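Local coordinates for protein putative polyketide synthase (Brevibacillus brevis, PDB 5HU7) that probably catalyses the dehydration of beta-hydroxyacyl intermediates during polyketide chain assembly, as the dehydratase domain of a trans-AT polyketide synthase, at residues 14-19 against 56-61; 30-35 against 95-100; 258-263 against 277-282. All blocks are in the same frame, centred on the assembly; numbering follows the deposited sequence.

Interaction 1: residues 14-19 against 56-61; sequences PLLHKN and LEMARA
Leu15 and Met58 mark the closest backbone approach, with CA atoms 5.5 Å apart, where the non-helical chain at 14-17 passes beside helix 56-61; no hydrogen bond joins the two segments, and the contact is made by apolar surfaces. Leu15 aims its CB at the helix. Its CB meets Met58 CG at 4.0 Å, while CD1 reaches past to the stem of Glu57, touching CG at 4.0 Å with the two side chains crossing at about a right angle. Met58 holds CG anti to its backbone N (chi1 -162°), which carries the thioether chain past the carbonyl of Leu15, Met58 CG lying 3.7 Å from Leu15 O. Residues 56-61 are part of helix 52-65, the central helix of the N-terminal half of the double hotdog fold expected of a polyketide synthase dehydratase, and Leu15 and Leu16 pack against it just before strand 18-19 begins. Leu16 does not point straight at the helix, but its branched end does the touching: CD1 comes within 3.7 Å of Ala61 C, CG sits 4.0 Å from Ala61 CB, and CD2 faces Met58 CG at 4.1 Å. The isobutyl group thus straddles one helical turn. An alanine here would probably open a gap beside Ala61 and leave Met58 without one of its two leucine neighbours. The carboxylate of Glu57 is gripped from its own helix in a salt bridge, Arg60 NH2 to Glu57 OE2, 2.8 Å, on the syn side and nearly in the guanidinium plane; His13 also bonds OE2, and the backbone N atoms of Val207 and Phe208 take OE1.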
ATOM      1  N   PRO A  14       8.760  -8.029  -5.595  1.00 72.58           N
ATOM      2  CA  PRO A  14       8.568  -8.363  -7.023  1.00 71.93           C
ATOM      3  C   PRO A  14       7.163  -8.858  -7.402  1.00 71.46           C
ATOM      4  O   PRO A  14       6.683  -8.581  -8.492  1.00 68.79           O
ATOM      5  CB  PRO A  14       9.630  -9.449  -7.256  1.00 73.52           C
ATOM      6  CG  PRO A  14      10.699  -9.107  -6.302  1.00 78.93           C
ATOM      7  CD  PRO A  14       9.985  -8.670  -5.068  1.00 73.96           C
ATOM      8  N   LEU A  15       6.482  -9.538  -6.484  1.00 68.30           N
ATOM      9  CA  LEU A  15       5.153 -10.059  -6.732  1.00 67.14           C
ATOM     10  C   LEU A  15       4.045  -9.266  -6.067  1.00 70.17           C
ATOM     11  O   LEU A  15       2.903  -9.584  -6.336  1.00 70.22           O
ATOM     12  CB  LEU A  15       5.104 -11.532  -6.313  1.00 65.71           C
ATOM     13  CG  LEU A  15       6.068 -12.467  -7.042  1.00 70.09           C
ATOM     14  CD1 LEU A  15       5.817 -13.893  -6.660  1.00 68.35           C
ATOM     15  CD2 LEU A  15       5.928 -12.331  -8.537  1.00 74.55           C
ATOM     16  N   LEU A  16       4.348  -8.277  -5.200  1.00 66.73           N
ATOM     17  CA  LEU A  16       3.330  -7.428  -4.532  1.00 66.73           C
ATOM     18  C   LEU A  16       3.673  -6.030  -4.877  1.00 72.60           C
ATOM     19  O   LEU A  16       4.543  -5.465  -4.232  1.00 74.34           O
ATOM     20  CB  LEU A  16       3.390  -7.478  -3.005  1.00 66.28           C
ATOM     21  CG  LEU A  16       2.819  -8.575  -2.233  1.00 68.01           C
ATOM     22  CD1 LEU A  16       2.717  -8.133  -0.821  1.00 68.10           C
ATOM     23  CD2 LEU A  16       1.454  -9.006  -2.760  1.00 68.72           C
ATOM     24  N   HIS A  17       2.995  -5.438  -5.821  1.00 70.28           N
ATOM     25  CA  HIS A  17       3.377  -4.100  -6.250  1.00 72.98           C
ATOM     26  C   HIS A  17       2.824  -3.007  -5.355  1.00 76.38           C
ATOM     27  O   HIS A  17       3.550  -2.072  -5.021  1.00 79.40           O
ATOM     28  CB  HIS A  17       3.000  -3.898  -7.728  1.00 73.99           C
ATOM     29  CG  HIS A  17       3.612  -4.941  -8.613  1.00 75.58           C
ATOM     30  ND1 HIS A  17       3.202  -5.112  -9.919  1.00 77.49           N
ATOM     31  CD2 HIS A  17       4.614  -5.814  -8.352  1.00 75.67           C
ATOM     32  CE1 HIS A  17       3.938  -6.105 -10.393  1.00 75.69           C
ATOM     33  NE2 HIS A  17       4.762  -6.588  -9.464  1.00 74.69           N
ATOM     34  N   LYS A  18       1.576  -3.133  -4.926  1.00 69.87           N
ATOM     35  CA  LYS A  18       0.948  -2.094  -4.111  1.00 70.71           C
ATOM     36  C   LYS A  18      -0.017  -2.617  -3.107  1.00 70.70           C
ATOM     37  O   LYS A  18      -0.689  -3.605  -3.348  1.00 66.97           O
ATOM     38  CB  LYS A  18       0.152  -1.100  -5.006  1.00 74.83           C
ATOM     39  CG  LYS A  18       0.980  -0.102  -5.796  1.00 88.43           C
ATOM     40  CD  LYS A  18       1.739   0.876  -4.878  1.00103.70           C
ATOM     41  CE  LYS A  18       2.267   2.104  -5.588  1.00114.40           C
ATOM     42  NZ  LYS A  18       3.318   1.776  -6.584  1.00117.20           N
ATOM     43  N   ASN A  19      -0.212  -1.834  -2.051  1.00 68.99           N
ATOM     44  CA  ASN A  19      -1.192  -2.110  -1.029  1.00 67.18           C
ATOM     45  C   ASN A  19      -2.416  -1.355  -1.503  1.00 70.53           C
ATOM     46  O   ASN A  19      -2.353  -0.140  -1.616  1.00 71.39           O
ATOM     47  CB  ASN A  19      -0.723  -1.600   0.316  1.00 66.86           C
ATOM     48  CG  ASN A  19      -1.680  -1.910   1.428  1.00 74.12           C
ATOM     49  OD1 ASN A  19      -2.881  -2.008   1.219  1.00 72.22           O
ATOM     50  ND2 ASN A  19      -1.182  -2.079   2.622  1.00 63.41           N
ATOM     51  N   LEU A  56       3.046 -19.220  -3.744  1.00 52.71           N
ATOM     52  CA  LEU A  56       3.472 -19.330  -2.356  1.00 53.16           C
ATOM     53  C   LEU A  56       4.243 -18.122  -1.907  1.00 56.56           C
ATOM     54  O   LEU A  56       4.044 -17.623  -0.800  1.00 57.01           O
ATOM     55  CB  LEU A  56       4.318 -20.574  -2.174  1.00 55.04           C
ATOM     56  CG  LEU A  56       3.664 -21.918  -2.558  1.00 58.89           C
ATOM     57  CD1 LEU A  56       4.697 -23.028  -2.467  1.00 59.79           C
ATOM     58  CD2 LEU A  56       2.489 -22.216  -1.696  1.00 56.80           C
ATOM     59  N   GLU A  57       5.150 -17.676  -2.756  1.00 55.63           N
ATOM     60  CA  GLU A  57       5.976 -16.477  -2.546  1.00 57.22           C
ATOM     61  C   GLU A  57       5.110 -15.194  -2.437  1.00 59.83           C
ATOM     62  O   GLU A  57       5.343 -14.391  -1.542  1.00 57.73           O
ATOM     63  CB  GLU A  57       6.996 -16.356  -3.688  1.00 59.26           C
ATOM     64  CG  GLU A  57       8.005 -15.243  -3.560  1.00 66.96           C
ATOM     65  CD  GLU A  57       8.756 -15.182  -2.252  1.00 77.12           C
ATOM     66  OE1 GLU A  57       9.101 -16.257  -1.726  1.00 83.54           O
ATOM     67  OE2 GLU A  57       8.976 -14.067  -1.726  1.00 78.18           O
ATOM     68  N   MET A  58       4.099 -15.045  -3.314  1.00 59.49           N
ATOM     69  CA  MET A  58       3.164 -13.909  -3.294  1.00 61.31           C
ATOM     70  C   MET A  58       2.341 -13.896  -1.994  1.00 62.32           C
ATOM     71  O   MET A  58       2.238 -12.874  -1.341  1.00 60.83           O
ATOM     72  CB  MET A  58       2.226 -13.936  -4.512  1.00 64.81           C
ATOM     73  CG  MET A  58       1.556 -12.615  -4.771  1.00 72.62           C
ATOM     74  SD  MET A  58       0.217 -12.624  -5.997  1.00 79.27           S
ATOM     75  CE  MET A  58       1.021 -13.050  -7.345  1.00 76.29           C
ATOM     76  N   ALA A  59       1.775 -15.040  -1.622  1.00 57.62           N
ATOM     77  CA  ALA A  59       0.992 -15.201  -0.393  1.00 55.92           C
ATOM     78  C   ALA A  59       1.817 -14.910   0.857  1.00 58.77           C
ATOM     79  O   ALA A  59       1.328 -14.257   1.781  1.00 59.89           O
ATOM     80  CB  ALA A  59       0.467 -16.613  -0.323  1.00 55.36           C
ATOM     81  N   ARG A  60       3.068 -15.369   0.873  1.00 53.77           N
ATOM     82  CA  ARG A  60       3.986 -15.151   1.987  1.00 55.07           C
ATOM     83  C   ARG A  60       4.343 -13.682   2.115  1.00 63.43           C
ATOM     84  O   ARG A  60       4.422 -13.165   3.218  1.00 66.92           O
ATOM     85  CB  ARG A  60       5.261 -15.968   1.735  1.00 55.86           C
ATOM     86  CG  ARG A  60       6.272 -15.918   2.859  1.00 60.54           C
ATOM     87  CD  ARG A  60       7.638 -16.183   2.323  1.00 69.87           C
ATOM     88  NE  ARG A  60       8.098 -15.120   1.408  1.00 80.89           N
ATOM     89  CZ  ARG A  60       8.616 -13.948   1.772  1.00 92.63           C
ATOM     90  NH1 ARG A  60       8.751 -13.642   3.060  1.00 86.13           N
ATOM     91  NH2 ARG A  60       9.012 -13.074   0.851  1.00 75.14           N
ATOM     92  N   ALA A  61       4.635 -13.037   0.991  1.00 61.05           N
ATOM     93  CA  ALA A  61       4.969 -11.621   0.959  1.00 63.04           C
ATOM     94  C   ALA A  61       3.797 -10.763   1.509  1.00 68.09           C
ATOM     95  O   ALA A  61       4.035  -9.905   2.334  1.00 69.86           O
ATOM     96  CB  ALA A  61       5.316 -11.213  -0.462  1.00 63.98           C
TER

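Interaction 2: residues 30-35 against 95-100; sequences SSFTGQ and VQVHVG
In the N-terminal hotdog half, Ser30 to Phe32 pair with Val97 to Val95 as an antiparallel beta ladder, part of the sheet that wraps helix 52-65. The strand axes come within 4.7 Å at 145° between their directions, so the pair is twisted. Ser30-Val97 and Phe32-Val95 are hydrogen-bonded pairs, each closed by two reciprocal bonds; the shortest runs from Val97 N to Ser30 O at 2.8 Å. Between them, the non-hydrogen-bonded pair Ser31-Gln96 brings its CA atoms to 4.3 Å, and Ser31 CA makes a CA-H...O contact of 3.2 Å with Val95 O. Side chains of this middle pair, on the more open face, meet lightly where Ser31 OG lies 3.8 Å from Gln96 CG. The opposite face, carrying Ser30, Phe32, Val95 and Val97, is the helix side, where Phe32 and Val99 both reach Met58. Phe32 CB rests 3.9 Å from Val95 CG2. With CG anti to the carbonyl carbon (chi1 -61°), the Phe32 ring lies back along its own strand toward Ser30, and Val97 CG2 meets its edge, near the ring plane, 3.7 Å from Phe32 CD2.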
ATOM      1  N   SER A  30      -1.092  -6.447  -7.947  1.00 62.83           N
ATOM      2  CA  SER A  30       0.043  -6.481  -8.872  1.00 64.24           C
ATOM      3  C   SER A  30      -0.485  -6.609 -10.282  1.00 71.99           C
ATOM      4  O   SER A  30      -1.515  -7.242 -10.495  1.00 70.93           O
ATOM      5  CB  SER A  30       0.933  -7.670  -8.555  1.00 63.95           C
ATOM      6  OG  SER A  30       1.367  -7.589  -7.214  1.00 70.34           O
ATOM      7  N   SER A  31       0.214  -6.018 -11.247  1.00 73.99           N
ATOM      8  CA  SER A  31      -0.139  -6.114 -12.670  1.00 74.67           C
ATOM      9  C   SER A  31       1.013  -6.802 -13.366  1.00 75.66           C
ATOM     10  O   SER A  31       2.137  -6.331 -13.255  1.00 75.50           O
ATOM     11  CB  SER A  31      -0.434  -4.735 -13.259  1.00 81.76           C
ATOM     12  OG  SER A  31      -1.585  -4.161 -12.663  1.00101.01           O
ATOM     13  N   PHE A  32       0.755  -7.943 -14.008  1.00 72.38           N
ATOM     14  CA  PHE A  32       1.794  -8.753 -14.656  1.00 73.22           C
ATOM     15  C   PHE A  32       1.616  -8.828 -16.148  1.00 80.69           C
ATOM     16  O   PHE A  32       0.494  -8.978 -16.632  1.00 80.87           O
ATOM     17  CB  PHE A  32       1.802 -10.185 -14.100  1.00 72.25           C
ATOM     18  CG  PHE A  32       2.078 -10.290 -12.619  1.00 73.06           C
ATOM     19  CD1 PHE A  32       3.284  -9.854 -12.086  1.00 78.17           C
ATOM     20  CD2 PHE A  32       1.167 -10.888 -11.768  1.00 73.19           C
ATOM     21  CE1 PHE A  32       3.547  -9.981 -10.723  1.00 77.54           C
ATOM     22  CE2 PHE A  32       1.424 -10.989 -10.409  1.00 74.91           C
ATOM     23  CZ  PHE A  32       2.613 -10.537  -9.895  1.00 73.82           C
ATOM     24  N   THR A  33       2.735  -8.697 -16.866  1.00 79.89           N
ATOM     25  CA  THR A  33       2.839  -8.762 -18.316  1.00 80.84           C
ATOM     26  C   THR A  33       3.378 -10.118 -18.790  1.00 83.51           C
ATOM     27  O   THR A  33       3.175 -10.448 -19.932  1.00 82.63           O
ATOM     28  CB  THR A  33       3.802  -7.658 -18.846  1.00 84.20           C
ATOM     29  OG1 THR A  33       5.163  -7.931 -18.460  1.00 80.95           O
ATOM     30  CG2 THR A  33       3.383  -6.263 -18.433  1.00 82.99           C
ATOM     31  N   GLY A  34       4.103 -10.849 -17.946  1.00 80.23           N
ATOM     32  CA  GLY A  34       4.757 -12.088 -18.335  1.00 79.14           C
ATOM     33  C   GLY A  34       6.256 -11.887 -18.437  1.00 85.32           C
ATOM     34  O   GLY A  34       6.990 -12.863 -18.571  1.00 86.39           O
ATOM     35  N   GLN A  35       6.737 -10.630 -18.374  1.00 83.05           N
ATOM     36  CA  GLN A  35       8.160 -10.316 -18.434  1.00 84.77           C
ATOM     37  C   GLN A  35       8.797 -10.169 -17.049  1.00 89.00           C
ATOM     38  O   GLN A  35      10.015 -10.030 -16.980  1.00 91.21           O
ATOM     39  CB  GLN A  35       8.371  -9.002 -19.219  1.00 89.50           C
ATOM     40  CG  GLN A  35       7.960  -9.056 -20.691  1.00 98.02           C
ATOM     41  CD  GLN A  35       8.783 -10.061 -21.458  1.00122.97           C
ATOM     42  OE1 GLN A  35       8.302 -11.143 -21.806  1.00118.00           O
ATOM     43  NE2 GLN A  35      10.065  -9.758 -21.685  1.00117.86           N
ATOM     44  N   VAL A  95      -2.546  -8.837 -16.764  1.00 80.91           N
ATOM     45  CA  VAL A  95      -3.410  -9.321 -15.674  1.00 78.62           C
ATOM     46  C   VAL A  95      -3.201  -8.541 -14.381  1.00 74.12           C
ATOM     47  O   VAL A  95      -2.072  -8.327 -13.969  1.00 71.27           O
ATOM     48  CB  VAL A  95      -3.270 -10.851 -15.419  1.00 81.91           C
ATOM     49  CG1 VAL A  95      -3.816 -11.665 -16.587  1.00 83.08           C
ATOM     50  CG2 VAL A  95      -1.838 -11.265 -15.127  1.00 81.01           C
ATOM     51  N   GLN A  96      -4.284  -8.143 -13.744  1.00 70.02           N
ATOM     52  CA  GLN A  96      -4.249  -7.489 -12.442  1.00 70.21           C
ATOM     53  C   GLN A  96      -4.619  -8.576 -11.411  1.00 71.42           C
ATOM     54  O   GLN A  96      -5.741  -9.055 -11.407  1.00 70.87           O
ATOM     55  CB  GLN A  96      -5.206  -6.297 -12.367  1.00 72.24           C
ATOM     56  CG  GLN A  96      -4.860  -5.363 -11.205  1.00 91.59           C
ATOM     57  CD  GLN A  96      -5.903  -4.309 -10.920  1.00117.47           C
ATOM     58  OE1 GLN A  96      -7.082  -4.427 -11.281  1.00110.15           O
ATOM     59  NE2 GLN A  96      -5.501  -3.280 -10.188  1.00115.21           N
ATOM     60  N   VAL A  97      -3.657  -8.989 -10.587  1.00 65.17           N
ATOM     61  CA  VAL A  97      -3.834 -10.040  -9.590  1.00 62.55           C
ATOM     62  C   VAL A  97      -3.858  -9.427  -8.218  1.00 63.78           C
ATOM     63  O   VAL A  97      -2.997  -8.615  -7.898  1.00 63.05           O
ATOM     64  CB  VAL A  97      -2.684 -11.067  -9.671  1.00 64.85           C
ATOM     65  CG1 VAL A  97      -2.967 -12.267  -8.777  1.00 63.81           C
ATOM     66  CG2 VAL A  97      -2.442 -11.513 -11.095  1.00 65.01           C
ATOM     67  N   HIS A  98      -4.794  -9.866  -7.389  1.00 60.85           N
ATOM     68  CA  HIS A  98      -4.949  -9.377  -6.024  1.00 60.48           C
ATOM     69  C   HIS A  98      -4.652 -10.471  -5.000  1.00 57.89           C
ATOM     70  O   HIS A  98      -4.857 -11.635  -5.281  1.00 53.44           O
ATOM     71  CB  HIS A  98      -6.376  -8.872  -5.804  1.00 61.93           C
ATOM     72  CG  HIS A  98      -6.827  -7.881  -6.808  1.00 66.64           C
ATOM     73  ND1 HIS A  98      -6.289  -6.611  -6.849  1.00 69.77           N
ATOM     74  CD2 HIS A  98      -7.769  -7.987  -7.768  1.00 69.34           C
ATOM     75  CE1 HIS A  98      -6.894  -5.999  -7.842  1.00 70.84           C
ATOM     76  NE2 HIS A  98      -7.810  -6.784  -8.409  1.00 70.99           N
ATOM     77  N   VAL A  99      -4.196 -10.077  -3.822  1.00 56.73           N
ATOM     78  CA  VAL A  99      -3.998 -10.980  -2.692  1.00 58.06           C
ATOM     79  C   VAL A  99      -4.762 -10.370  -1.529  1.00 61.63           C
ATOM     80  O   VAL A  99      -4.369  -9.321  -1.020  1.00 62.11           O
ATOM     81  CB  VAL A  99      -2.557 -11.233  -2.232  1.00 63.58           C
ATOM     82  CG1 VAL A  99      -2.524 -12.417  -1.282  1.00 62.83           C
ATOM     83  CG2 VAL A  99      -1.632 -11.438  -3.390  1.00 65.04           C
ATOM     84  N   GLY A 100      -5.835 -11.017  -1.130  1.00 55.93           N
ATOM     85  CA  GLY A 100      -6.613 -10.569   0.000  1.00 56.99           C
ATOM     86  C   GLY A 100      -6.196 -11.351   1.226  1.00 61.80           C
ATOM     87  O   GLY A 100      -5.816 -12.520   1.112  1.00 58.13           O
TER

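Interaction 3: residues 258-263 against 277-282; sequences YALIRF and DIELCD
Tyr258 to Arg262 and Cys281 to Asp277 run as neighbouring antiparallel strands in the C-terminal half of the double hotdog fold, their axes 4.6 Å apart and 165° between directions. The backbone bonding comes in three reciprocal pairs, Tyr258-Cys281, Leu260-Glu279 and Arg262-Asp277, six bonds in all. The shortest joins Leu260 N to Glu279 O at 2.8 Å. In the non-hydrogen-bonded pairs between, CA-H...O contacts add to the ladder, as between Ala259 CA and Glu279 O at 3.3 Å.

Apolar packing differs between the faces. On the one carrying Ala259, Ile261, Ile278 and Leu280, which turns toward helix 212-227, Leu280 CD2 presses on Ala259 CB at 3.4 Å, a tight fit, whereas Ile261 and Ile278 meet more distantly through their CG1 atoms. On the other face, which helix 145-150 partly covers, Cys281 SG sits between its backbone N and carbonyl carbon (chi1 71°), and this places the sulfur 3.7 Å from Tyr258 CB. It is also a sulfur-aromatic neighbour of the tyrosine ring, obliquely placed, with SG 5.4 Å from the centroid.

Polar groups gather around Glu279. Its side chain lies beside that of Leu260, pointing the same way, and OE2 forms a salt bridge with Arg290 on the next strand. The Arg290 salt bridge would probably favour an ionised carboxylate, and Arg262, whose charged atoms are near but not in contact, may add to this. A water links the strands on this side, hydrogen-bonded to Glu279 OE1 at 2.7 Å and to Leu260 O at 3.1 Å.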
ATOM      1  N   TYR A 258      20.544 -27.581  -1.506  1.00 67.01           N
ATOM      2  CA  TYR A 258      20.048 -28.932  -1.733  1.00 64.99           C
ATOM      3  C   TYR A 258      18.581 -29.020  -1.512  1.00 69.00           C
ATOM      4  O   TYR A 258      18.040 -28.327  -0.645  1.00 68.38           O
ATOM      5  CB  TYR A 258      20.659 -29.932  -0.727  1.00 65.26           C
ATOM      6  CG  TYR A 258      22.146 -30.169  -0.885  1.00 65.91           C
ATOM      7  CD1 TYR A 258      23.071 -29.337  -0.272  1.00 68.82           C
ATOM      8  CD2 TYR A 258      22.622 -31.252  -1.606  1.00 66.76           C
ATOM      9  CE1 TYR A 258      24.432 -29.539  -0.423  1.00 69.78           C
ATOM     10  CE2 TYR A 258      23.984 -31.465  -1.765  1.00 70.18           C
ATOM     11  CZ  TYR A 258      24.889 -30.616  -1.156  1.00 80.95           C
ATOM     12  OH  TYR A 258      26.246 -30.796  -1.299  1.00 90.66           O
ATOM     13  N   ALA A 259      17.966 -29.995  -2.189  1.00 64.24           N
ATOM     14  CA  ALA A 259      16.568 -30.351  -2.002  1.00 60.27           C
ATOM     15  C   ALA A 259      16.502 -31.862  -1.801  1.00 61.99           C
ATOM     16  O   ALA A 259      17.013 -32.606  -2.626  1.00 61.74           O
ATOM     17  CB  ALA A 259      15.745 -29.946  -3.222  1.00 59.52           C
ATOM     18  N   LEU A 260      15.963 -32.306  -0.677  1.00 61.89           N
ATOM     19  CA  LEU A 260      15.747 -33.720  -0.399  1.00 62.61           C
ATOM     20  C   LEU A 260      14.286 -33.971  -0.719  1.00 64.61           C
ATOM     21  O   LEU A 260      13.447 -33.286  -0.167  1.00 61.71           O
ATOM     22  CB  LEU A 260      16.029 -34.055   1.059  1.00 62.80           C
ATOM     23  CG  LEU A 260      15.792 -35.522   1.476  1.00 67.45           C
ATOM     24  CD1 LEU A 260      16.742 -36.450   0.795  1.00 70.31           C
ATOM     25  CD2 LEU A 260      15.926 -35.675   2.945  1.00 66.89           C
ATOM     26  N   ILE A 261      13.985 -34.885  -1.649  1.00 64.06           N
ATOM     27  CA  ILE A 261      12.616 -35.154  -2.066  1.00 64.55           C
ATOM     28  C   ILE A 261      12.312 -36.601  -1.741  1.00 74.45           C
ATOM     29  O   ILE A 261      13.106 -37.486  -2.054  1.00 75.87           O
ATOM     30  CB  ILE A 261      12.407 -34.880  -3.585  1.00 68.15           C
ATOM     31  CG1 ILE A 261      12.802 -33.435  -3.987  1.00 68.74           C
ATOM     32  CG2 ILE A 261      10.957 -35.153  -3.991  1.00 69.29           C
ATOM     33  CD1 ILE A 261      13.291 -33.335  -5.402  1.00 77.33           C
ATOM     34  N   ARG A 262      11.136 -36.832  -1.151  1.00 73.21           N
ATOM     35  CA  ARG A 262      10.641 -38.145  -0.748  1.00 74.24           C
ATOM     36  C   ARG A 262       9.149 -38.205  -1.055  1.00 76.00           C
ATOM     37  O   ARG A 262       8.503 -37.172  -1.264  1.00 73.15           O
ATOM     38  CB  ARG A 262      10.760 -38.301   0.790  1.00 78.69           C
ATOM     39  CG  ARG A 262      12.167 -38.313   1.387  1.00 95.48           C
ATOM     40  CD  ARG A 262      12.044 -38.514   2.892  1.00103.82           C
ATOM     41  NE  ARG A 262      13.300 -38.379   3.653  1.00104.97           N
ATOM     42  CZ  ARG A 262      14.229 -39.323   3.812  1.00123.09           C
ATOM     43  NH1 ARG A 262      14.095 -40.507   3.216  1.00115.37           N
ATOM     44  NH2 ARG A 262      15.313 -39.083   4.552  1.00108.76           N
ATOM     45  N   PHE A 263       8.584 -39.395  -0.961  1.00 74.57           N
ATOM     46  CA  PHE A 263       7.135 -39.582  -1.042  1.00 74.50           C
ATOM     47  C   PHE A 263       6.625 -39.370   0.367  1.00 79.26           C
ATOM     48  O   PHE A 263       7.269 -39.832   1.316  1.00 76.77           O
ATOM     49  CB  PHE A 263       6.756 -40.997  -1.457  1.00 78.67           C
ATOM     50  CG  PHE A 263       7.035 -41.272  -2.897  1.00 80.81           C
ATOM     51  CD1 PHE A 263       6.225 -40.727  -3.891  1.00 82.74           C
ATOM     52  CD2 PHE A 263       8.130 -42.052  -3.271  1.00 84.03           C
ATOM     53  CE1 PHE A 263       6.507 -40.953  -5.235  1.00 84.73           C
ATOM     54  CE2 PHE A 263       8.382 -42.314  -4.606  1.00 88.40           C
ATOM     55  CZ  PHE A 263       7.571 -41.755  -5.584  1.00 86.19           C
ATOM     56  N   ASP A 277       7.121 -34.913   0.010  1.00 56.84           N
ATOM     57  CA  ASP A 277       7.709 -34.135   1.079  1.00 55.63           C
ATOM     58  C   ASP A 277       9.043 -33.605   0.507  1.00 60.73           C
ATOM     59  O   ASP A 277       9.799 -34.385  -0.072  1.00 60.25           O
ATOM     60  CB  ASP A 277       7.955 -34.976   2.310  1.00 57.57           C
ATOM     61  CG  ASP A 277       6.700 -35.457   3.019  1.00 77.78           C
ATOM     62  OD1 ASP A 277       5.572 -34.987   2.648  1.00 77.84           O
ATOM     63  OD2 ASP A 277       6.836 -36.229   4.001  1.00 80.58           O
ATOM     64  N   ILE A 278       9.273 -32.278   0.596  1.00 57.30           N
ATOM     65  CA  ILE A 278      10.462 -31.622   0.085  1.00 56.45           C
ATOM     66  C   ILE A 278      11.078 -30.805   1.195  1.00 61.75           C
ATOM     67  O   ILE A 278      10.402 -29.951   1.768  1.00 62.10           O
ATOM     68  CB  ILE A 278      10.141 -30.735  -1.145  1.00 58.82           C
ATOM     69  CG1 ILE A 278       9.470 -31.565  -2.241  1.00 59.68           C
ATOM     70  CG2 ILE A 278      11.412 -30.064  -1.706  1.00 59.90           C
ATOM     71  CD1 ILE A 278       9.064 -30.791  -3.481  1.00 66.66           C
ATOM     72  N   GLU A 279      12.372 -31.026   1.454  1.00 58.74           N
ATOM     73  CA  GLU A 279      13.153 -30.262   2.412  1.00 59.05           C
ATOM     74  C   GLU A 279      14.258 -29.550   1.641  1.00 63.67           C
ATOM     75  O   GLU A 279      14.976 -30.187   0.871  1.00 63.77           O
ATOM     76  CB  GLU A 279      13.726 -31.169   3.501  1.00 62.10           C
ATOM     77  CG  GLU A 279      12.678 -31.441   4.558  1.00 78.51           C
ATOM     78  CD  GLU A 279      12.753 -32.776   5.262  1.00103.29           C
ATOM     79  OE1 GLU A 279      12.861 -33.812   4.574  1.00 99.66           O
ATOM     80  OE2 GLU A 279      12.655 -32.794   6.505  1.00108.69           O
ATOM     81  N   LEU A 280      14.363 -28.234   1.826  1.00 59.86           N
ATOM     82  CA  LEU A 280      15.322 -27.392   1.154  1.00 60.63           C
ATOM     83  C   LEU A 280      16.280 -26.899   2.216  1.00 64.90           C
ATOM     84  O   LEU A 280      15.838 -26.273   3.163  1.00 64.00           O
ATOM     85  CB  LEU A 280      14.600 -26.214   0.478  1.00 59.28           C
ATOM     86  CG  LEU A 280      13.481 -26.593  -0.490  1.00 63.31           C
ATOM     87  CD1 LEU A 280      12.839 -25.365  -1.069  1.00 64.91           C
ATOM     88  CD2 LEU A 280      14.002 -27.446  -1.648  1.00 65.40           C
ATOM     89  N   CYS A 281      17.580 -27.212   2.085  1.00 62.45           N
ATOM     90  CA  CYS A 281      18.576 -26.828   3.062  1.00 64.21           C
ATOM     91  C   CYS A 281      19.777 -26.146   2.425  1.00 68.61           C
ATOM     92  O   CYS A 281      19.914 -26.110   1.200  1.00 67.27           O
ATOM     93  CB  CYS A 281      19.001 -28.069   3.833  1.00 66.13           C
ATOM     94  SG  CYS A 281      19.986 -29.229   2.852  1.00 71.07           S
ATOM     95  N   ASP A 282      20.634 -25.583   3.288  1.00 68.40           N
ATOM     96  CA  ASP A 282      21.909 -24.935   2.923  1.00 72.14           C
ATOM     97  C   ASP A 282      23.028 -25.991   2.807  1.00 78.58           C
ATOM     98  O   ASP A 282      22.730 -27.178   2.865  1.00 75.18           O
ATOM     99  CB  ASP A 282      22.261 -23.810   3.942  1.00 75.31           C
ATOM    100  CG  ASP A 282      22.537 -24.239   5.376  1.00 88.86           C
ATOM    101  OD1 ASP A 282      22.672 -25.454   5.618  1.00 89.40           O
ATOM    102  OD2 ASP A 282      22.617 -23.351   6.259  1.00 95.07           O
TER
HETATM  103  O   HOH W   1      12.114 -34.810   2.198  1.00 74.02           O

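Interactions 1 and 2 touch in the N-terminal hotdog half, their centres 10 Å apart. Ser30 is the shared residue at their junction: its OG lies 2.7 Å from Leu15 O and 3.0 Å from His17 N, both probable hydrogen bonds, tying the 14-19 segment to strand 26-32. Phe32 meets the His17 ring at about 75° and touches Leu15, so the N-terminal segment packs on the same strand that interaction 2 pairs. Interaction 3 belongs to the C-terminal half, on the other side of the chain's centre; its centre is about 24 Å from that of interaction 1 and about 29 Å from that of interaction 2, with nearest atoms about 9 Å and about 20 Å away.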